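Transcriptional regulator, TetR family (Agrobacterium tumefaciens, PDB 3C2B) probably binds DNA at gene regulatory regions as a dimeric helix-turn-helix transcription factor of the TetR type. Local coordinates at residues G57-L62 with I117-R122; P87-H92 with E208-E213; Y169-S174 with V198-T203. All coordinates share one frame; numbering follows the deposited sequence.

Contact 1: G57-L62 with I117-R122; sequences GDRDGL and IGQASR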
ATOM      1  N   GLY A  57      -6.895 -12.342 -27.641  1.00 83.12           N
ATOM      2  CA  GLY A  57      -7.604 -13.499 -27.090  1.00 83.31           C
ATOM      3  C   GLY A  57      -8.967 -13.107 -26.545  1.00 83.45           C
ATOM      4  O   GLY A  57      -9.867 -12.781 -27.311  1.00 83.63           O
ATOM      5  N   ASP A  58      -9.116 -13.133 -25.222  1.00 83.39           N
ATOM      6  CA  ASP A  58     -10.374 -12.761 -24.561  1.00 83.37           C
ATOM      7  C   ASP A  58     -10.230 -11.466 -23.748  1.00 83.54           C
ATOM      8  O   ASP A  58      -9.239 -10.749 -23.884  1.00 83.19           O
ATOM      9  CB  ASP A  58     -10.882 -13.916 -23.679  1.00 83.26           C
ATOM     10  CG  ASP A  58      -9.755 -14.653 -22.959  1.00 83.43           C
ATOM     11  OD1 ASP A  58      -9.120 -15.523 -23.590  1.00 83.86           O
ATOM     12  OD2 ASP A  58      -9.510 -14.375 -21.763  1.00 82.86           O
ATOM     13  N   ARG A  59     -11.227 -11.164 -22.919  1.00 83.95           N
ATOM     14  CA  ARG A  59     -11.151 -10.040 -21.988  1.00 84.52           C
ATOM     15  C   ARG A  59      -9.876 -10.134 -21.146  1.00 84.58           C
ATOM     16  O   ARG A  59      -9.099  -9.183 -21.090  1.00 84.32           O
ATOM     17  CB  ARG A  59     -12.425  -9.977 -21.123  1.00 84.79           C
ATOM     18  CG  ARG A  59     -12.354  -9.255 -19.739  1.00 85.84           C
ATOM     19  CD  ARG A  59     -11.780  -7.831 -19.799  1.00 86.82           C
ATOM     20  NE  ARG A  59     -12.605  -6.797 -19.156  1.00 88.34           N
ATOM     21  CZ  ARG A  59     -12.717  -6.562 -17.842  1.00 88.48           C
ATOM     22  NH1 ARG A  59     -13.491  -5.567 -17.439  1.00 87.47           N
ATOM     23  NH2 ARG A  59     -12.085  -7.295 -16.925  1.00 88.81           N
ATOM     24  N   ASP A  60      -9.651 -11.295 -20.530  1.00 84.99           N
ATOM     25  CA  ASP A  60      -8.496 -11.506 -19.650  1.00 85.41           C
ATOM     26  C   ASP A  60      -7.145 -11.331 -20.361  1.00 85.54           C
ATOM     27  O   ASP A  60      -6.167 -10.889 -19.756  1.00 85.91           O
ATOM     28  CB  ASP A  60      -8.586 -12.871 -18.948  1.00 85.46           C
ATOM     29  CG  ASP A  60      -9.378 -12.817 -17.632  1.00 85.81           C
ATOM     30  OD1 ASP A  60      -8.950 -13.488 -16.666  1.00 85.33           O
ATOM     31  OD2 ASP A  60     -10.418 -12.114 -17.556  1.00 86.05           O
ATOM     32  N   GLY A  61      -7.101 -11.669 -21.646  1.00 85.71           N
ATOM     33  CA  GLY A  61      -5.902 -11.455 -22.453  1.00 85.61           C
ATOM     34  C   GLY A  61      -5.692  -9.994 -22.822  1.00 85.57           C
ATOM     35  O   GLY A  61      -4.559  -9.555 -23.004  1.00 85.60           O
ATOM     36  N   LEU A  62      -6.783  -9.240 -22.948  1.00 85.35           N
ATOM     37  CA  LEU A  62      -6.699  -7.828 -23.294  1.00 85.50           C
ATOM     38  C   LEU A  62      -6.075  -7.066 -22.138  1.00 85.47           C
ATOM     39  O   LEU A  62      -5.202  -6.226 -22.337  1.00 85.97           O
ATOM     40  CB  LEU A  62      -8.089  -7.264 -23.620  1.00 85.55           C
ATOM     41  CG  LEU A  62      -8.339  -5.748 -23.557  1.00 85.83           C
ATOM     42  CD1 LEU A  62      -7.410  -4.943 -24.486  1.00 85.54           C
ATOM     43  CD2 LEU A  62      -9.795  -5.447 -23.873  1.00 85.77           C
ATOM     44  N   ILE A 117      -5.856  -5.215  -8.849  1.00 39.87           N
ATOM     45  CA  ILE A 117      -6.389  -5.418  -7.500  1.00 39.24           C
ATOM     46  C   ILE A 117      -7.868  -5.872  -7.463  1.00 41.86           C
ATOM     47  O   ILE A 117      -8.221  -6.831  -6.749  1.00 41.69           O
ATOM     48  CB  ILE A 117      -6.083  -4.181  -6.550  1.00 39.62           C
ATOM     49  CG1 ILE A 117      -4.587  -4.164  -6.191  1.00 35.63           C
ATOM     50  CG2 ILE A 117      -7.014  -4.199  -5.310  1.00 36.35           C
ATOM     51  CD1 ILE A 117      -3.975  -2.816  -5.597  1.00 35.71           C
ATOM     52  N   GLY A 118      -8.716  -5.205  -8.247  1.00 44.15           N
ATOM     53  CA  GLY A 118     -10.100  -5.596  -8.384  1.00 46.83           C
ATOM     54  C   GLY A 118     -10.293  -6.988  -8.965  1.00 49.15           C
ATOM     55  O   GLY A 118     -11.316  -7.604  -8.715  1.00 48.85           O
ATOM     56  N   GLN A 119      -9.321  -7.494  -9.730  1.00 51.63           N
ATOM     57  CA  GLN A 119      -9.441  -8.839 -10.339  1.00 54.30           C
ATOM     58  C   GLN A 119      -8.993  -9.938  -9.372  1.00 56.03           C
ATOM     59  O   GLN A 119      -9.506 -11.064  -9.429  1.00 55.79           O
ATOM     60  CB  GLN A 119      -8.607  -8.966 -11.632  1.00 54.24           C
ATOM     61  CG  GLN A 119      -9.025  -8.073 -12.798  1.00 54.81           C
ATOM     62  CD  GLN A 119     -10.325  -8.508 -13.467  1.00 55.51           C
ATOM     63  OE1 GLN A 119     -11.381  -7.918 -13.228  1.00 54.40           O
ATOM     64  NE2 GLN A 119     -10.251  -9.541 -14.319  1.00 55.66           N
ATOM     65  N   ALA A 120      -8.044  -9.587  -8.498  1.00 57.90           N
ATOM     66  CA  ALA A 120      -7.274 -10.533  -7.680  1.00 60.31           C
ATOM     67  C   ALA A 120      -8.100 -11.465  -6.794  1.00 62.21           C
ATOM     68  O   ALA A 120      -7.748 -12.634  -6.604  1.00 62.82           O
ATOM     69  CB  ALA A 120      -6.245  -9.780  -6.843  1.00 60.06           C
ATOM     70  N   SER A 121      -9.182 -10.934  -6.240  1.00 64.71           N
ATOM     71  CA  SER A 121     -10.128 -11.713  -5.448  1.00 67.32           C
ATOM     72  C   SER A 121     -10.839 -12.753  -6.342  1.00 69.22           C
ATOM     73  O   SER A 121     -11.911 -12.482  -6.897  1.00 69.13           O
ATOM     74  CB  SER A 121     -11.119 -10.763  -4.753  1.00 67.39           C
ATOM     75  OG  SER A 121     -11.212  -9.512  -5.435  1.00 67.29           O
ATOM     76  N   ARG A 122     -10.212 -13.934  -6.462  1.00 71.48           N
ATOM     77  CA  ARG A 122     -10.486 -14.933  -7.525  1.00 73.59           C
ATOM     78  C   ARG A 122     -10.408 -14.364  -8.950  1.00 73.63           C
ATOM     79  O   ARG A 122      -9.340 -14.351  -9.572  1.00 74.19           O
ATOM     80  CB  ARG A 122     -11.826 -15.662  -7.312  1.00 74.00           C
ATOM     81  CG  ARG A 122     -12.022 -16.202  -5.896  1.00 75.80           C
ATOM     82  CD  ARG A 122     -13.175 -17.218  -5.775  1.00 75.76           C
ATOM     83  NE  ARG A 122     -13.613 -17.354  -4.380  1.00 80.90           N
ATOM     84  CZ  ARG A 122     -12.881 -17.877  -3.386  1.00 82.93           C
ATOM     85  NH1 ARG A 122     -11.643 -18.334  -3.604  1.00 82.89           N
ATOM     86  NH2 ARG A 122     -13.388 -17.937  -2.152  1.00 82.81           N
TER
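Bends in two long side chains bring R59 and Q119 together. R59 sets off with CG opposite the backbone N (chi1 157°) and then turns at chi2 and chi3, which swings the guanidinium over to helix 107-120. Q119 kinks at chi2, and its amide faces the ends of both R59 and D60. OE1 of Q119 arrives at the edge of the guanidinium, in its plane, but stays 3.8 Å from NH2 of R59, too far for a hydrogen bond. The amide plane is turned 56° from the guanidinium, and NE2 of Q119 is almost as near, 3.9 Å from NH2 of R59. The same NE2 of Q119 also lies 4.1 Å from OD2 of D60. The amide oxygen lies on the arginine side and the nitrogen also nears the aspartate, which at these distances is at most a weak electrostatic match; glutamine, with both poles on a flexible stem, is well suited to it. The firm partner of R59 is E33 of the same chain, which pairs with NH1 in a salt bridge. D58 occupies the N-cap of helix 59-71, and its OD2 accepts a weak bond from N of D60; a short acidic side chain fits this place because it can fold back onto the first turn. Next in sequence after Q119, A120 packs on L181 of the second subunit. This thin polar surface contact joins the helix that follows the predicted helix-turn-helix to the C-terminal domain, an interdomain junction of the kind found in TetR-family regulators.

Contact 2: P87-H92 with E208-E213; sequences PQLADH and EKVHSE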
ATOM      1  N   PRO A  87      28.797  11.215  -0.663  1.00 51.70           N
ATOM      2  CA  PRO A  87      27.838  12.195  -1.252  1.00 51.03           C
ATOM      3  C   PRO A  87      27.098  11.668  -2.496  1.00 50.62           C
ATOM      4  O   PRO A  87      25.912  11.933  -2.643  1.00 50.19           O
ATOM      5  CB  PRO A  87      28.727  13.372  -1.686  1.00 51.04           C
ATOM      6  CG  PRO A  87      30.052  13.164  -1.016  1.00 51.03           C
ATOM      7  CD  PRO A  87      30.184  11.736  -0.624  1.00 51.49           C
ATOM      8  N   GLN A  88      27.811  10.989  -3.406  1.00 49.93           N
ATOM      9  CA  GLN A  88      27.184  10.339  -4.555  1.00 48.98           C
ATOM     10  C   GLN A  88      26.134   9.319  -4.097  1.00 47.37           C
ATOM     11  O   GLN A  88      25.053   9.228  -4.688  1.00 47.25           O
ATOM     12  CB  GLN A  88      28.197   9.560  -5.351  1.00 49.17           C
ATOM     13  CG  GLN A  88      28.713  10.157  -6.587  1.00 51.45           C
ATOM     14  CD  GLN A  88      29.832   9.277  -7.125  1.00 55.10           C
ATOM     15  OE1 GLN A  88      30.911   9.222  -6.547  1.00 55.67           O
ATOM     16  NE2 GLN A  88      29.552   8.537  -8.196  1.00 56.83           N
ATOM     17  N   LEU A  89      26.486   8.518  -3.096  1.00 45.01           N
ATOM     18  CA  LEU A  89      25.569   7.520  -2.580  1.00 44.40           C
ATOM     19  C   LEU A  89      24.302   8.193  -2.057  1.00 43.56           C
ATOM     20  O   LEU A  89      23.195   7.809  -2.434  1.00 43.82           O
ATOM     21  CB  LEU A  89      26.214   6.721  -1.459  1.00 43.74           C
ATOM     22  CG  LEU A  89      25.745   5.289  -1.131  1.00 43.38           C
ATOM     23  CD1 LEU A  89      25.654   5.029   0.381  1.00 41.12           C
ATOM     24  CD2 LEU A  89      24.514   4.814  -1.878  1.00 40.00           C
ATOM     25  N   ALA A  90      24.476   9.210  -1.205  1.00 43.11           N
ATOM     26  CA  ALA A  90      23.362   9.903  -0.580  1.00 42.86           C
ATOM     27  C   ALA A  90      22.462  10.519  -1.650  1.00 43.03           C
ATOM     28  O   ALA A  90      21.244  10.377  -1.612  1.00 41.87           O
ATOM     29  CB  ALA A  90      23.875  10.989   0.410  1.00 43.25           C
ATOM     30  N   ASP A  91      23.096  11.190  -2.606  1.00 42.83           N
ATOM     31  CA  ASP A  91      22.408  11.832  -3.725  1.00 43.09           C
ATOM     32  C   ASP A  91      21.628  10.848  -4.546  1.00 41.84           C
ATOM     33  O   ASP A  91      20.485  11.117  -4.831  1.00 41.89           O
ATOM     34  CB  ASP A  91      23.384  12.624  -4.647  1.00 42.66           C
ATOM     35  CG  ASP A  91      23.894  13.912  -3.998  1.00 44.84           C
ATOM     36  OD1 ASP A  91      23.451  14.249  -2.868  1.00 47.55           O
ATOM     37  OD2 ASP A  91      24.741  14.585  -4.613  1.00 47.79           O
ATOM     38  N   HIS A  92      22.270   9.745  -4.963  1.00 40.75           N
ATOM     39  CA  HIS A  92      21.601   8.677  -5.727  1.00 40.18           C
ATOM     40  C   HIS A  92      20.397   8.093  -4.987  1.00 39.16           C
ATOM     41  O   HIS A  92      19.363   7.749  -5.591  1.00 39.18           O
ATOM     42  CB  HIS A  92      22.572   7.539  -6.014  1.00 39.41           C
ATOM     43  CG  HIS A  92      23.543   7.835  -7.117  1.00 41.04           C
ATOM     44  ND1 HIS A  92      23.172   8.460  -8.284  1.00 41.62           N
ATOM     45  CD2 HIS A  92      24.859   7.535  -7.257  1.00 43.35           C
ATOM     46  CE1 HIS A  92      24.220   8.550  -9.091  1.00 43.12           C
ATOM     47  NE2 HIS A  92      25.254   7.984  -8.496  1.00 42.67           N
ATOM     48  N   GLU A 208      29.929   3.851  10.113  1.00 52.36           N
ATOM     49  CA  GLU A 208      30.710   4.980  10.585  1.00 52.87           C
ATOM     50  C   GLU A 208      31.404   5.789   9.460  1.00 52.15           C
ATOM     51  O   GLU A 208      31.449   7.019   9.519  1.00 52.52           O
ATOM     52  CB  GLU A 208      31.693   4.454  11.620  1.00 53.39           C
ATOM     53  CG  GLU A 208      32.713   5.442  12.106  1.00 57.75           C
ATOM     54  CD  GLU A 208      32.985   5.301  13.593  1.00 62.71           C
ATOM     55  OE1 GLU A 208      32.683   4.206  14.172  1.00 64.36           O
ATOM     56  OE2 GLU A 208      33.482   6.301  14.173  1.00 61.43           O
ATOM     57  N   LYS A 209      31.917   5.107   8.439  1.00 51.46           N
ATOM     58  CA  LYS A 209      32.522   5.751   7.251  1.00 50.99           C
ATOM     59  C   LYS A 209      31.555   6.701   6.524  1.00 50.92           C
ATOM     60  O   LYS A 209      31.942   7.832   6.206  1.00 50.73           O
ATOM     61  CB  LYS A 209      33.025   4.691   6.256  1.00 51.32           C
ATOM     62  CG  LYS A 209      33.952   5.208   5.141  1.00 51.20           C
ATOM     63  CD  LYS A 209      34.329   4.097   4.159  1.00 50.56           C
ATOM     64  CE  LYS A 209      35.316   4.585   3.106  1.00 52.76           C
ATOM     65  NZ  LYS A 209      35.194   3.839   1.801  1.00 53.61           N
ATOM     66  N   VAL A 210      30.321   6.252   6.247  1.00 50.03           N
ATOM     67  CA  VAL A 210      29.371   7.091   5.520  1.00 48.65           C
ATOM     68  C   VAL A 210      29.027   8.364   6.303  1.00 48.37           C
ATOM     69  O   VAL A 210      28.958   9.431   5.724  1.00 47.60           O
ATOM     70  CB  VAL A 210      28.112   6.322   5.055  1.00 49.34           C
ATOM     71  CG1 VAL A 210      27.084   6.179   6.191  1.00 48.23           C
ATOM     72  CG2 VAL A 210      27.471   7.023   3.856  1.00 49.12           C
ATOM     73  N   HIS A 211      28.865   8.246   7.620  1.00 48.40           N
ATOM     74  CA  HIS A 211      28.476   9.373   8.469  1.00 48.81           C
ATOM     75  C   HIS A 211      29.618  10.381   8.669  1.00 48.76           C
ATOM     76  O   HIS A 211      29.410  11.602   8.576  1.00 48.30           O
ATOM     77  CB  HIS A 211      27.923   8.882   9.811  1.00 49.24           C
ATOM     78  CG  HIS A 211      26.637   8.099   9.689  1.00 52.06           C
ATOM     79  ND1 HIS A 211      25.530   8.574   9.014  1.00 53.48           N
ATOM     80  CD2 HIS A 211      26.289   6.882  10.169  1.00 53.20           C
ATOM     81  CE1 HIS A 211      24.568   7.669   9.058  1.00 54.63           C
ATOM     82  NE2 HIS A 211      25.002   6.635   9.757  1.00 54.61           N
ATOM     83  N   SER A 212      30.824   9.883   8.932  1.00 48.73           N
ATOM     84  CA  SER A 212      31.940  10.799   9.140  1.00 48.94           C
ATOM     85  C   SER A 212      32.411  11.434   7.813  1.00 48.49           C
ATOM     86  O   SER A 212      32.945  12.537   7.809  1.00 48.58           O
ATOM     87  CB  SER A 212      33.070  10.142   9.930  1.00 49.10           C
ATOM     88  OG  SER A 212      33.662   9.094   9.195  1.00 52.25           O
ATOM     89  N   GLU A 213      32.168  10.759   6.689  1.00 48.23           N
ATOM     90  CA  GLU A 213      32.460  11.345   5.378  1.00 48.17           C
ATOM     91  C   GLU A 213      31.410  12.366   4.930  1.00 48.27           C
ATOM     92  O   GLU A 213      31.764  13.405   4.394  1.00 48.33           O
ATOM     93  CB  GLU A 213      32.651  10.272   4.307  1.00 47.84           C
ATOM     94  CG  GLU A 213      32.906  10.852   2.915  1.00 49.07           C
ATOM     95  CD  GLU A 213      33.355   9.818   1.920  1.00 48.69           C
ATOM     96  OE1 GLU A 213      33.919   8.790   2.369  1.00 51.37           O
ATOM     97  OE2 GLU A 213      33.149  10.047   0.700  1.00 46.37           O
TER
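E213 reaches across to P87 with a straight side chain, CG opposite the backbone N (chi1 178°) and the rest extended. At the root, CB of E213 is still 5.7 Å from CD of P87. One bond further, CG of E213 has closed to 4.6 Å from CD of P87, and the carboxylate carbon adds little to this. The touch is made by OE2 of E213, 3.7 Å from CD of P87, the ring carbon next to the proline nitrogen, with the side chains at about a right angle. The same OE2 accepts a hydrogen bond from N of A86, the first residue of helix 86-104, while OE1 takes one from OH of Y155. Both carboxylate oxygens are therefore engaged, which fixes the rotation of the group. Proline suits the first turn of a helix, since no carbonyl of a preceding turn asks for the N-H it lacks. Deeper in, CD1 of L89 and CG2 of V210 meet at 4.4 Å, a light apolar touch between buried branched side chains that both also pack on Y155. Y155 serves both layers: its hydroxyl bonds to E213, its side chain touches L89 and V210, and it forms a cation-pi pair with K209. Glutamate has the length to span the gap from helix 208-214 to the start of helix 86-104. Its negative charge there would be favoured by the helix dipole and by the two donors, so the carboxylate is probably ionised.

Contact 3: Y169-S174 with V198-T203; sequences YGLIVS and VVAFLT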
ATOM      1  N   TYR A 169      12.092   0.891   1.276  1.00 34.73           N
ATOM      2  CA  TYR A 169      10.871   1.066   0.502  1.00 34.47           C
ATOM      3  C   TYR A 169       9.764   1.513   1.440  1.00 34.59           C
ATOM      4  O   TYR A 169       8.993   2.428   1.112  1.00 34.95           O
ATOM      5  CB  TYR A 169      10.532  -0.261  -0.201  1.00 34.20           C
ATOM      6  CG  TYR A 169       9.377  -0.193  -1.177  1.00 35.72           C
ATOM      7  CD1 TYR A 169       8.060  -0.031  -0.752  1.00 36.47           C
ATOM      8  CD2 TYR A 169       9.621  -0.293  -2.535  1.00 37.45           C
ATOM      9  CE1 TYR A 169       7.021   0.043  -1.695  1.00 39.13           C
ATOM     10  CE2 TYR A 169       8.588  -0.256  -3.473  1.00 39.22           C
ATOM     11  CZ  TYR A 169       7.331  -0.074  -3.061  1.00 38.43           C
ATOM     12  OH  TYR A 169       6.387  -0.061  -4.033  1.00 38.12           O
ATOM     13  N   GLY A 170       9.644   0.851   2.592  1.00 34.07           N
ATOM     14  CA  GLY A 170       8.568   1.204   3.545  1.00 34.16           C
ATOM     15  C   GLY A 170       8.771   2.620   4.088  1.00 34.40           C
ATOM     16  O   GLY A 170       7.812   3.388   4.286  1.00 34.92           O
ATOM     17  N   LEU A 171      10.025   2.981   4.326  1.00 33.85           N
ATOM     18  CA  LEU A 171      10.364   4.354   4.754  1.00 33.86           C
ATOM     19  C   LEU A 171      10.021   5.433   3.719  1.00 34.01           C
ATOM     20  O   LEU A 171       9.559   6.518   4.081  1.00 36.06           O
ATOM     21  CB  LEU A 171      11.833   4.492   5.177  1.00 31.16           C
ATOM     22  CG  LEU A 171      12.273   3.714   6.444  1.00 32.62           C
ATOM     23  CD1 LEU A 171      13.815   3.722   6.569  1.00 31.20           C
ATOM     24  CD2 LEU A 171      11.662   4.306   7.764  1.00 32.54           C
ATOM     25  N   ILE A 172      10.295   5.179   2.448  1.00 33.12           N
ATOM     26  CA  ILE A 172       9.921   6.136   1.412  1.00 32.11           C
ATOM     27  C   ILE A 172       8.381   6.266   1.277  1.00 32.67           C
ATOM     28  O   ILE A 172       7.845   7.374   1.302  1.00 33.75           O
ATOM     29  CB  ILE A 172      10.537   5.717   0.057  1.00 31.84           C
ATOM     30  CG1 ILE A 172      12.085   5.665   0.163  1.00 31.74           C
ATOM     31  CG2 ILE A 172      10.043   6.641  -1.063  1.00 29.50           C
ATOM     32  CD1 ILE A 172      12.694   4.831  -0.973  1.00 26.98           C
ATOM     33  N   VAL A 173       7.697   5.125   1.172  1.00 31.93           N
ATOM     34  CA  VAL A 173       6.327   5.041   0.681  1.00 33.65           C
ATOM     35  C   VAL A 173       5.298   4.962   1.860  1.00 34.26           C
ATOM     36  O   VAL A 173       4.178   5.434   1.733  1.00 34.24           O
ATOM     37  CB  VAL A 173       6.157   3.785  -0.236  1.00 33.85           C
ATOM     38  CG1 VAL A 173       4.678   3.617  -0.721  1.00 33.96           C
ATOM     39  CG2 VAL A 173       7.048   3.900  -1.472  1.00 33.08           C
ATOM     40  N   SER A 174       5.697   4.357   2.984  1.00 33.80           N
ATOM     41  CA  SER A 174       4.716   3.960   4.027  1.00 34.84           C
ATOM     42  C   SER A 174       3.381   3.503   3.413  1.00 35.33           C
ATOM     43  O   SER A 174       3.371   2.653   2.524  1.00 36.08           O
ATOM     44  CB  SER A 174       4.562   5.108   5.031  1.00 34.30           C
ATOM     45  OG  SER A 174       3.680   4.772   6.059  1.00 35.96           O
ATOM     46  N   VAL A 198      15.977   8.910   3.177  1.00 39.78           N
ATOM     47  CA  VAL A 198      17.412   8.698   3.047  1.00 40.27           C
ATOM     48  C   VAL A 198      18.126   8.893   4.373  1.00 41.11           C
ATOM     49  O   VAL A 198      18.973   8.047   4.706  1.00 42.01           O
ATOM     50  CB  VAL A 198      18.043   9.510   1.879  1.00 40.69           C
ATOM     51  CG1 VAL A 198      19.584   9.355   1.839  1.00 39.98           C
ATOM     52  CG2 VAL A 198      17.490   8.990   0.569  1.00 38.41           C
ATOM     53  N   VAL A 199      17.777   9.949   5.131  1.00 40.98           N
ATOM     54  CA  VAL A 199      18.305  10.147   6.507  1.00 41.83           C
ATOM     55  C   VAL A 199      18.013   8.917   7.402  1.00 42.42           C
ATOM     56  O   VAL A 199      18.918   8.381   8.057  1.00 42.66           O
ATOM     57  CB  VAL A 199      17.787  11.472   7.184  1.00 41.74           C
ATOM     58  CG1 VAL A 199      18.249  11.605   8.624  1.00 42.06           C
ATOM     59  CG2 VAL A 199      18.286  12.696   6.412  1.00 41.05           C
ATOM     60  N   ALA A 200      16.759   8.459   7.401  1.00 41.87           N
ATOM     61  CA  ALA A 200      16.358   7.266   8.156  1.00 41.78           C
ATOM     62  C   ALA A 200      17.122   5.967   7.686  1.00 41.85           C
ATOM     63  O   ALA A 200      17.672   5.226   8.497  1.00 41.35           O
ATOM     64  CB  ALA A 200      14.814   7.083   8.084  1.00 39.91           C
ATOM     65  N   PHE A 201      17.123   5.706   6.393  1.00 41.58           N
ATOM     66  CA  PHE A 201      17.863   4.568   5.819  1.00 42.69           C
ATOM     67  C   PHE A 201      19.351   4.538   6.218  1.00 43.33           C
ATOM     68  O   PHE A 201      19.902   3.482   6.546  1.00 44.78           O
ATOM     69  CB  PHE A 201      17.715   4.574   4.293  1.00 43.31           C
ATOM     70  CG  PHE A 201      18.358   3.382   3.611  1.00 44.81           C
ATOM     71  CD1 PHE A 201      17.847   2.104   3.779  1.00 42.97           C
ATOM     72  CD2 PHE A 201      19.505   3.534   2.843  1.00 44.21           C
ATOM     73  CE1 PHE A 201      18.461   0.995   3.142  1.00 45.25           C
ATOM     74  CE2 PHE A 201      20.119   2.429   2.234  1.00 43.65           C
ATOM     75  CZ  PHE A 201      19.593   1.168   2.388  1.00 42.62           C
ATOM     76  N   LEU A 202      19.983   5.704   6.256  1.00 43.49           N
ATOM     77  CA  LEU A 202      21.407   5.822   6.583  1.00 43.82           C
ATOM     78  C   LEU A 202      21.674   5.666   8.081  1.00 44.95           C
ATOM     79  O   LEU A 202      22.719   5.157   8.489  1.00 45.29           O
ATOM     80  CB  LEU A 202      21.974   7.138   6.019  1.00 43.46           C
ATOM     81  CG  LEU A 202      22.095   7.182   4.477  1.00 43.35           C
ATOM     82  CD1 LEU A 202      22.760   8.483   3.983  1.00 39.38           C
ATOM     83  CD2 LEU A 202      22.878   5.972   3.897  1.00 44.09           C
ATOM     84  N   THR A 203      20.725   6.103   8.906  1.00 45.24           N
ATOM     85  CA  THR A 203      20.743   5.800  10.325  1.00 45.51           C
ATOM     86  C   THR A 203      20.708   4.289  10.557  1.00 46.19           C
ATOM     87  O   THR A 203      21.462   3.765  11.362  1.00 46.81           O
ATOM     88  CB  THR A 203      19.587   6.494  11.046  1.00 45.00           C
ATOM     89  OG1 THR A 203      19.708   7.902  10.832  1.00 43.03           O
ATOM     90  CG2 THR A 203      19.634   6.207  12.546  1.00 45.32           C
TER
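The flat peptide joining A200 to F201 receives L171 on one of its faces: CD1 of L171 stands almost straight above N of F201, at 3.9 Å. The phenyl ring of F201 turns to other partners, the rings of F168 and Y205, with planes inclined at about 35° and 45°, so that only its stem lies near L171; CB of F201 is 4.6 Å from CD1 of L171. Beside the peptide, CD1 of L171 also meets the methyl CB of A200 at 3.8 Å. The leucine reaches this spot because CG is placed opposite the carbonyl carbon and CD1 continues the chain outward (chi2 169°), which makes that methyl the leading tip. Alanine suits the receiving position: with a single methyl it lets the helices come to 7.5 Å between CA of L171 and CA of A200, and leaves the backbone open to the leucine. The two segments belong to helices 161-173 and 190-205, and both helices also touch the second subunit, an arrangement consistent with the helical-bundle dimer interface usual in TetR-family proteins. L171 packs on L171 of the second subunit, while T203 packs on L204 of that subunit. The end of helix 161-173 is gripped by R166 of the second subunit, whose NH1 and NH2 bond to the carbonyl oxygens of L171 and I172. Arginine is apt here, since the two terminal nitrogens of its guanidinium can serve successive carbonyls and its charge would be favoured at the negative end of a helix dipole. On helix 190-205, OG1 and N of T203 approach O of V199 from opposite faces of its carbonyl plane, OG1 at 2.9 Å.

The three contacts are spread along an all-helical chain. Contact 1 lies at the junction with the predicted DNA-binding end, while contacts 2 and 3 lie on the other side of the chain's centre. Centres of contacts 1 and 2 are 45 Å apart, those of 1 and 3 34 Å, and those of 2 and 3 only 15 Å. The segments of contacts 1 and 2 alternate in sequence, and helix 86-104 comes between helices 59-71 and 107-120 in the chain. Contact 3 falls between the two segments of contact 2, touching it where H211 meets L202. Contacts 1 and 3 share no helix, yet both border the second subunit, so the dimer partner reaches from near the domain junction to the far helices.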